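TarM (Staphylococcus aureus subsp. aureus 21178, PDB 4X7R) belongs to the GT-B clan of glycosyltransferases and has an additional long antiparallel beta-sheet region built into its fold. Local coordinates at residues A[188-193]-A[197-202]. The protein carries 1 engineered substitution. Numbering follows the deposited sequence.
Sequences VGKTYV and KKEFKN. With ZDO (methyl 2-deoxy-6-O-sulfo-2-(sulfoamino)-alpha-D-glucopyranoside), chain C.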
# COMPACT_ATOMS: atom_id res chain seq x y z
N VAL A 188 -7.91 -19.18 3.47
CA VAL A 188 -8.86 -19.64 2.47
C VAL A 188 -8.54 -21.09 2.08
O VAL A 188 -7.40 -21.42 1.73
CB VAL A 188 -8.91 -18.67 1.25
CG1 VAL A 188 -9.87 -19.16 0.18
CG2 VAL A 188 -9.26 -17.26 1.69
N GLY A 189 -9.55 -21.93 2.13
CA GLY A 189 -9.46 -23.33 1.76
C GLY A 189 -9.98 -23.54 0.36
O GLY A 189 -9.80 -22.68 -0.51
N LYS A 190 -10.67 -24.67 0.15
CA LYS A 190 -11.25 -25.02 -1.16
C LYS A 190 -12.14 -23.90 -1.66
O LYS A 190 -13.04 -23.44 -0.95
CB LYS A 190 -12.02 -26.35 -1.06
CG LYS A 190 -11.76 -27.28 -2.23
CD LYS A 190 -12.27 -28.68 -1.92
CE LYS A 190 -11.67 -29.70 -2.85
NZ LYS A 190 -12.28 -31.05 -2.69
N THR A 191 -11.85 -23.41 -2.87
CA THR A 191 -12.57 -22.34 -3.53
C THR A 191 -13.22 -22.88 -4.81
O THR A 191 -12.54 -23.49 -5.64
CB THR A 191 -11.60 -21.18 -3.86
OG1 THR A 191 -11.09 -20.65 -2.64
CG2 THR A 191 -12.26 -20.05 -4.70
N TYR A 192 -14.51 -22.58 -4.99
CA TYR A 192 -15.26 -23.00 -6.17
C TYR A 192 -15.66 -21.79 -6.97
O TYR A 192 -16.35 -20.90 -6.47
CB TYR A 192 -16.50 -23.83 -5.79
CG TYR A 192 -17.29 -24.39 -6.97
CD1 TYR A 192 -16.64 -25.03 -8.03
CD2 TYR A 192 -18.68 -24.34 -6.98
CE1 TYR A 192 -17.36 -25.54 -9.11
CE2 TYR A 192 -19.41 -24.90 -8.03
CZ TYR A 192 -18.75 -25.46 -9.11
OH TYR A 192 -19.46 -26.04 -10.14
N VAL A 193 -15.25 -21.77 -8.22
CA VAL A 193 -15.61 -20.72 -9.14
C VAL A 193 -16.79 -21.28 -9.92
O VAL A 193 -16.63 -22.12 -10.82
CB VAL A 193 -14.41 -20.25 -10.03
CG1 VAL A 193 -14.83 -19.13 -10.98
CG2 VAL A 193 -13.24 -19.81 -9.16
N LYS A 197 -17.12 -23.67 -13.37
CA LYS A 197 -17.18 -24.98 -12.73
C LYS A 197 -15.78 -25.51 -12.34
O LYS A 197 -15.53 -26.72 -12.40
CB LYS A 197 -17.95 -26.04 -13.57
CG LYS A 197 -19.38 -25.69 -14.03
CD LYS A 197 -20.25 -26.97 -14.29
CE LYS A 197 -19.76 -27.93 -15.38
NZ LYS A 197 -20.75 -29.01 -15.73
N LYS A 198 -14.89 -24.62 -11.91
CA LYS A 198 -13.55 -25.03 -11.50
C LYS A 198 -13.35 -24.85 -10.01
O LYS A 198 -13.73 -23.82 -9.46
CB LYS A 198 -12.46 -24.31 -12.30
CG LYS A 198 -12.30 -24.87 -13.72
CD LYS A 198 -11.29 -24.10 -14.55
CE LYS A 198 -11.14 -24.68 -15.94
NZ LYS A 198 -12.37 -24.56 -16.77
N GLU A 199 -12.75 -25.84 -9.38
CA GLU A 199 -12.43 -25.80 -7.97
C GLU A 199 -10.93 -25.69 -7.78
O GLU A 199 -10.18 -26.26 -8.55
CB GLU A 199 -12.99 -27.03 -7.26
CG GLU A 199 -13.27 -26.82 -5.79
CD GLU A 199 -14.08 -27.94 -5.16
OE1 GLU A 199 -13.76 -29.13 -5.43
OE2 GLU A 199 -15.04 -27.64 -4.41
N PHE A 200 -10.50 -24.96 -6.76
CA PHE A 200 -9.08 -24.74 -6.44
C PHE A 200 -8.86 -25.10 -5.01
O PHE A 200 -9.77 -24.88 -4.20
CB PHE A 200 -8.68 -23.26 -6.72
CG PHE A 200 -8.94 -22.90 -8.16
CD1 PHE A 200 -10.20 -22.47 -8.57
CD2 PHE A 200 -7.97 -23.14 -9.12
CE1 PHE A 200 -10.47 -22.23 -9.93
CE2 PHE A 200 -8.25 -22.92 -10.47
CZ PHE A 200 -9.49 -22.45 -10.87
N LYS A 201 -7.69 -25.67 -4.67
CA LYS A 201 -7.42 -26.11 -3.29
C LYS A 201 -7.33 -25.01 -2.26
O LYS A 201 -7.60 -25.24 -1.09
CB LYS A 201 -6.23 -27.09 -3.20
CG LYS A 201 -4.85 -26.48 -3.42
CD LYS A 201 -3.78 -27.56 -3.49
CE LYS A 201 -3.44 -27.87 -4.93
NZ LYS A 201 -2.60 -29.10 -5.05
N ASN A 202 -6.95 -23.80 -2.70
CA ASN A 202 -6.79 -22.61 -1.84
C ASN A 202 -6.69 -21.35 -2.72
O ASN A 202 -6.75 -21.46 -3.94
CB ASN A 202 -5.58 -22.77 -0.87
CG ASN A 202 -4.27 -23.11 -1.56
OD1 ASN A 202 -4.07 -22.85 -2.75
ND2 ASN A 202 -3.38 -23.76 -0.85
C1 ZDO C . -0.95 -20.85 6.59
C1M ZDO C . -2.09 -22.93 6.33
C2 ZDO C . -1.03 -19.47 7.28
C3 ZDO C . -1.81 -18.48 6.43
C4 ZDO C . -1.30 -18.39 4.96
C5 ZDO C . -1.15 -19.83 4.36
C6 ZDO C . -0.45 -19.82 2.99
O1 ZDO C . -2.23 -21.53 6.60
N2 ZDO C . -1.65 -19.55 8.61
S2 ZDO C . -0.45 -19.71 9.89
OSA ZDO C . 0.49 -20.87 9.53
OSB ZDO C . -1.24 -19.95 11.19
OSC ZDO C . 0.36 -18.42 10.01
O3 ZDO C . -1.79 -17.21 7.07
O4 ZDO C . -2.31 -17.66 4.24
O5 ZDO C . -0.36 -20.68 5.26
O6 ZDO C . -0.17 -21.17 2.55
S6 ZDO C . -1.18 -22.03 1.76
OS1 ZDO C . -0.76 -23.51 1.89
OS2 ZDO C . -1.13 -21.63 0.28
OS3 ZDO C . -2.61 -21.88 2.31
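Backbone hydrogen bonds join the antiparallel hydrogen-bonded pairs T191-F200 and V193-K198, with Y192-E199 the non-hydrogen-bonded pair between them. T191 N reaches F200 O at 2.9 Å, F200 N returns to T191 O, and V193 N meets K198 O at 2.8 Å. K198 N to V193 O is longer, 3.2 Å, and more bent, where K197 and K198 both face V193, a G1 beta bulge. K197 has the positive phi (57°) of the first bulge position, where glycine is the common residue. Antiparallel strands 187-193 and 198-200 thus form the last hairpin of the extended antiparallel sheet, with 198-200 at its edge.

On the face of Y192 and E199, polar and long side chains suit an exposed surface. CG of Y192 lies anti to its backbone N (chi1 -176°), which carries the ring along the bulge: CE1 comes 3.6 Å from K197 C, K197 O lies in plane at the ring edge, and OH is 3.7 Å from K197 CB. The extended K190 chain crosses the E199 carboxylate, CE 3.4 Å from OE1, and a long salt bridge joins NZ to OE1.

The face of T191, V193, K198 and F200 is mixed. Its apolar pair, V193 CG2 and F200 CE1 3.8 Å apart, packs under L206 of helix 203-214.

N202 stands just before that helix as its N-cap, a role suited to its short amide, OD1 accepting from A205 N. Its ND2 lies 3.3 Å from sulfate oxygen OS2 of ZDO, placing the hairpin's end in the glycan pocket.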